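Local coordinates for protein putative peptidase (Parabacteroides merdae, PDB 4L8K) that probably hydrolyses peptide bonds as a serine peptidase of family S41, whose catalytic domain belongs to the ClpP/crotonase clan, at residues R114-Y122 with I303-L311. Numbering follows the deposited sequence.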
ATOM      1  N   ARG A 114      17.060  11.259  14.881  1.00 21.16           N
ATOM      2  CA  ARG A 114      18.146  11.709  14.006  1.00 21.02           C
ATOM      3  C   ARG A 114      19.221  10.613  13.933  1.00 23.76           C
ATOM      4  O   ARG A 114      19.612  10.039  14.959  1.00 23.38           O
ATOM      5  CB  ARG A 114      18.760  13.040  14.473  1.00 17.71           C
ATOM      6  CG  ARG A 114      17.816  14.202  14.303  1.00 15.88           C
ATOM      7  CD  ARG A 114      18.478  15.546  14.549  1.00 20.01           C
ATOM      8  NE  ARG A 114      19.179  15.622  15.831  1.00 23.08           N
ATOM      9  CZ  ARG A 114      18.985  16.578  16.737  1.00 38.15           C
ATOM     10  NH1 ARG A 114      18.075  17.525  16.532  1.00 26.15           N
ATOM     11  NH2 ARG A 114      19.707  16.603  17.844  1.00 23.38           N
ATOM     12  N   LEU A 115      19.691  10.339  12.717  1.00 17.87           N
ATOM     13  CA  LEU A 115      20.753   9.375  12.465  1.00 17.63           C
ATOM     14  C   LEU A 115      21.966  10.069  11.799  1.00 23.92           C
ATOM     15  O   LEU A 115      21.866  11.226  11.380  1.00 24.08           O
ATOM     16  CB  LEU A 115      20.221   8.228  11.550  1.00 16.87           C
ATOM     17  CG  LEU A 115      18.950   7.455  11.982  1.00 17.74           C
ATOM     18  CD1 LEU A 115      18.564   6.445  10.902  1.00 17.13           C
ATOM     19  CD2 LEU A 115      19.161   6.764  13.336  1.00 12.92           C
ATOM     20  N   ALA A 116      23.099   9.334  11.686  1.00 20.62           N
ATOM     21  CA  ALA A 116      24.336   9.726  11.019  1.00 19.43           C
ATOM     22  C   ALA A 116      24.850  11.127  11.476  1.00 26.66           C
ATOM     23  O   ALA A 116      24.879  12.098  10.691  1.00 27.71           O
ATOM     24  CB  ALA A 116      24.124   9.699   9.508  1.00 19.68           C
ATOM     25  N   ASP A 117      25.270  11.212  12.744  1.00 22.59           N
ATOM     26  CA  ASP A 117      25.801  12.428  13.388  1.00 24.05           C
ATOM     27  C   ASP A 117      24.836  13.624  13.192  1.00 26.70           C
ATOM     28  O   ASP A 117      25.246  14.742  12.853  1.00 26.86           O
ATOM     29  CB  ASP A 117      27.243  12.749  12.912  1.00 27.61           C
ATOM     30  CG  ASP A 117      28.049  13.716  13.790  1.00 50.61           C
ATOM     31  OD1 ASP A 117      27.736  13.838  15.002  1.00 52.75           O
ATOM     32  OD2 ASP A 117      29.009  14.327  13.274  1.00 62.97           O
ATOM     33  N   ASP A 118      23.528  13.347  13.397  1.00 23.56           N
ATOM     34  CA  ASP A 118      22.402  14.286  13.348  1.00 22.75           C
ATOM     35  C   ASP A 118      22.187  14.939  11.962  1.00 25.58           C
ATOM     36  O   ASP A 118      21.485  15.950  11.875  1.00 23.37           O
ATOM     37  CB  ASP A 118      22.585  15.377  14.431  1.00 24.90           C
ATOM     38  CG  ASP A 118      22.639  14.810  15.840  1.00 28.37           C
ATOM     39  OD1 ASP A 118      21.667  14.132  16.245  1.00 30.90           O
ATOM     40  OD2 ASP A 118      23.665  15.019  16.527  1.00 25.38           O
ATOM     41  N   GLN A 119      22.717  14.329  10.877  1.00 23.81           N
ATOM     42  CA  GLN A 119      22.570  14.853   9.508  1.00 22.97           C
ATOM     43  C   GLN A 119      21.312  14.363   8.842  1.00 25.21           C
ATOM     44  O   GLN A 119      20.870  14.988   7.867  1.00 21.45           O
ATOM     45  CB  GLN A 119      23.761  14.453   8.615  1.00 24.47           C
ATOM     46  CG  GLN A 119      25.123  15.048   9.036  1.00 33.04           C
ATOM     47  CD  GLN A 119      26.284  14.472   8.240  1.00 36.29           C
ATOM     48  OE1 GLN A 119      26.830  15.102   7.319  1.00 33.03           O
ATOM     49  NE2 GLN A 119      26.650  13.238   8.540  1.00 19.94           N
ATOM     50  N   ILE A 120      20.761  13.212   9.324  1.00 21.48           N
ATOM     51  CA  ILE A 120      19.598  12.586   8.688  1.00 20.82           C
ATOM     52  C   ILE A 120      18.458  12.371   9.679  1.00 24.50           C
ATOM     53  O   ILE A 120      18.658  11.805  10.756  1.00 23.46           O
ATOM     54  CB  ILE A 120      20.067  11.238   8.039  1.00 23.52           C
ATOM     55  CG1 ILE A 120      20.910  11.554   6.759  1.00 23.35           C
ATOM     56  CG2 ILE A 120      18.866  10.288   7.712  1.00 20.58           C
ATOM     57  CD1 ILE A 120      21.643  10.432   6.225  1.00 33.78           C
ATOM     58  N   GLY A 121      17.276  12.841   9.301  1.00 20.59           N
ATOM     59  CA  GLY A 121      16.049  12.633  10.055  1.00 19.35           C
ATOM     60  C   GLY A 121      15.411  11.312   9.652  1.00 22.56           C
ATOM     61  O   GLY A 121      15.233  11.043   8.468  1.00 22.82           O
ATOM     62  N   TYR A 122      15.117  10.438  10.606  1.00 20.77           N
ATOM     63  CA  TYR A 122      14.473   9.149  10.291  1.00 18.63           C
ATOM     64  C   TYR A 122      13.080   9.103  10.943  1.00 21.29           C
ATOM     65  O   TYR A 122      12.935   9.390  12.124  1.00 18.83           O
ATOM     66  CB  TYR A 122      15.354   7.948  10.700  1.00 17.31           C
ATOM     67  CG  TYR A 122      14.651   6.600  10.584  1.00 18.17           C
ATOM     68  CD1 TYR A 122      14.564   5.933   9.361  1.00 17.63           C
ATOM     69  CD2 TYR A 122      14.017   6.023  11.685  1.00 18.02           C
ATOM     70  CE1 TYR A 122      13.885   4.720   9.241  1.00 17.42           C
ATOM     71  CE2 TYR A 122      13.301   4.827  11.565  1.00 17.73           C
ATOM     72  CZ  TYR A 122      13.254   4.171  10.349  1.00 21.73           C
ATOM     73  OH  TYR A 122      12.571   2.980  10.256  1.00 19.46           O
ATOM     74  N   ILE A 303      17.801   0.992   5.067  1.00 18.45           N
ATOM     75  CA  ILE A 303      18.095   2.224   5.812  1.00 19.34           C
ATOM     76  C   ILE A 303      19.527   2.706   5.459  1.00 23.46           C
ATOM     77  O   ILE A 303      19.716   3.899   5.199  1.00 20.66           O
ATOM     78  CB  ILE A 303      17.871   2.082   7.345  1.00 22.18           C
ATOM     79  CG1 ILE A 303      16.383   1.770   7.664  1.00 20.48           C
ATOM     80  CG2 ILE A 303      18.341   3.360   8.108  1.00 22.85           C
ATOM     81  CD1 ILE A 303      16.090   1.398   9.190  1.00 18.74           C
ATOM     82  N   GLU A 304      20.509   1.764   5.386  1.00 20.65           N
ATOM     83  CA  GLU A 304      21.904   2.103   5.084  1.00 21.30           C
ATOM     84  C   GLU A 304      22.071   2.716   3.684  1.00 24.21           C
ATOM     85  O   GLU A 304      22.775   3.714   3.550  1.00 25.44           O
ATOM     86  CB  GLU A 304      22.825   0.892   5.237  1.00 23.43           C
ATOM     87  CG  GLU A 304      22.938   0.392   6.663  1.00 31.37           C
ATOM     88  CD  GLU A 304      23.575   1.318   7.681  1.00 38.79           C
ATOM     89  OE1 GLU A 304      24.294   2.263   7.288  1.00 35.44           O
ATOM     90  OE2 GLU A 304      23.382   1.065   8.887  1.00 26.35           O
ATOM     91  N   ALA A 305      21.397   2.144   2.659  1.00 20.03           N
ATOM     92  CA  ALA A 305      21.444   2.664   1.287  1.00 19.36           C
ATOM     93  C   ALA A 305      20.832   4.072   1.237  1.00 23.00           C
ATOM     94  O   ALA A 305      21.401   4.952   0.601  1.00 22.91           O
ATOM     95  CB  ALA A 305      20.718   1.724   0.337  1.00 18.80           C
ATOM     96  N   ALA A 306      19.721   4.287   1.979  1.00 18.65           N
ATOM     97  CA  ALA A 306      19.031   5.576   2.060  1.00 17.76           C
ATOM     98  C   ALA A 306      19.952   6.617   2.728  1.00 23.66           C
ATOM     99  O   ALA A 306      20.076   7.737   2.218  1.00 22.54           O
ATOM    100  CB  ALA A 306      17.718   5.418   2.824  1.00 17.26           C
ATOM    101  N   ILE A 307      20.665   6.215   3.827  1.00 22.46           N
ATOM    102  CA  ILE A 307      21.620   7.085   4.539  1.00 22.18           C
ATOM    103  C   ILE A 307      22.751   7.456   3.568  1.00 24.64           C
ATOM    104  O   ILE A 307      23.062   8.631   3.447  1.00 22.86           O
ATOM    105  CB  ILE A 307      22.161   6.454   5.867  1.00 24.39           C
ATOM    106  CG1 ILE A 307      21.071   6.413   6.969  1.00 22.72           C
ATOM    107  CG2 ILE A 307      23.433   7.187   6.383  1.00 22.27           C
ATOM    108  CD1 ILE A 307      21.466   5.494   8.213  1.00 20.97           C
ATOM    109  N   GLY A 308      23.301   6.454   2.860  1.00 21.28           N
ATOM    110  CA  GLY A 308      24.366   6.654   1.876  1.00 21.31           C
ATOM    111  C   GLY A 308      23.998   7.649   0.780  1.00 25.14           C
ATOM    112  O   GLY A 308      24.740   8.591   0.483  1.00 24.11           O
ATOM    113  N   LEU A 309      22.814   7.471   0.212  1.00 24.20           N
ATOM    114  CA  LEU A 309      22.293   8.341  -0.842  1.00 25.41           C
ATOM    115  C   LEU A 309      22.114   9.793  -0.374  1.00 29.66           C
ATOM    116  O   LEU A 309      22.553  10.693  -1.068  1.00 30.36           O
ATOM    117  CB  LEU A 309      20.981   7.789  -1.390  1.00 25.16           C
ATOM    118  CG  LEU A 309      20.431   8.459  -2.636  1.00 31.48           C
ATOM    119  CD1 LEU A 309      21.485   8.495  -3.786  1.00 31.83           C
ATOM    120  CD2 LEU A 309      19.183   7.736  -3.089  1.00 34.84           C
ATOM    121  N   LEU A 310      21.500  10.008   0.796  1.00 26.87           N
ATOM    122  CA  LEU A 310      21.281  11.341   1.359  1.00 26.73           C
ATOM    123  C   LEU A 310      22.586  12.055   1.759  1.00 32.01           C
ATOM    124  O   LEU A 310      22.634  13.285   1.741  1.00 31.42           O
ATOM    125  CB  LEU A 310      20.360  11.270   2.580  1.00 26.08           C
ATOM    126  CG  LEU A 310      18.884  10.941   2.338  1.00 28.65           C
ATOM    127  CD1 LEU A 310      18.164  10.726   3.650  1.00 26.52           C
ATOM    128  CD2 LEU A 310      18.187  12.036   1.531  1.00 28.38           C
ATOM    129  N   LEU A 311      23.620  11.293   2.152  1.00 30.97           N
ATOM    130  CA  LEU A 311      24.924  11.835   2.550  1.00 30.86           C
ATOM    131  C   LEU A 311      25.824  12.072   1.342  1.00 40.74           C
ATOM    132  O   LEU A 311      26.825  12.783   1.472  1.00 42.22           O
ATOM    133  CB  LEU A 311      25.644  10.927   3.559  1.00 29.55           C
ATOM    134  CG  LEU A 311      25.047  10.871   4.970  1.00 32.38           C
ATOM    135  CD1 LEU A 311      25.884   9.966   5.852  1.00 31.79           C
ATOM    136  CD2 LEU A 311      24.858  12.283   5.597  1.00 30.58           C
TER
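Ile120 sets CD1 against helix 303-311, among Ile307, Leu310 and Leu311, and buries more surface here than any other residue of the contact. Its CD1 lies 3.7 Å from Leu311 CG and 3.7 Å from Ile307 CG2. The torsions account for this reach: CG1 stands anti to the carbonyl carbon (chi1 -73°) and CD1 continues outward in an extended chain, while CG2 turns to Leu310 CD1. Ala116 CB meets both Ile307 CG2 and Leu311 CD1, and Leu115 CD1 touches Ile307 CD1 at 4.1 Å. One turn earlier, Ile303 CD1 approaches Tyr122 CE1 obliquely at 4.0 Å; the hydroxyl of that tyrosine is hydrogen-bonded to Asp153 and Gln96.

At the other end the Gln119 side chain crosses Leu311 at about a right angle, its amide beside CD2, with NE2 3.6 Å from that methyl. The amide is held by NE2 donating to Ala116 O (3.0 Å, N-H...O angle 165°), from the face of the carbonyl opposite to Gln119 N, so two donors grip one oxygen and brace the type I' turn 116-119. A leucine here would probably cost Ala116 O its side-chain donor and leave the side chain beside Leu311 without the bond that fixes its rotation. The turn closes the hairpin of strands 110-115 and 120-125, where Leu115 and Ile120 exchange two backbone hydrogen bonds and a classic beta bulge sets Gln119 and Ile120 opposite Leu115.

No hydrogen bond joins the two segments. The helix runs roughly antiparallel to strand 120-122 (147°), its axis 10.1 Å away, and packs against the mixed sheet: Ile307 and Ala306 also touch Ile151 of strand 149-153, Leu310 reaches Ile214 of strand 213-217, and Ala306 meets Met241 of strand 238-242.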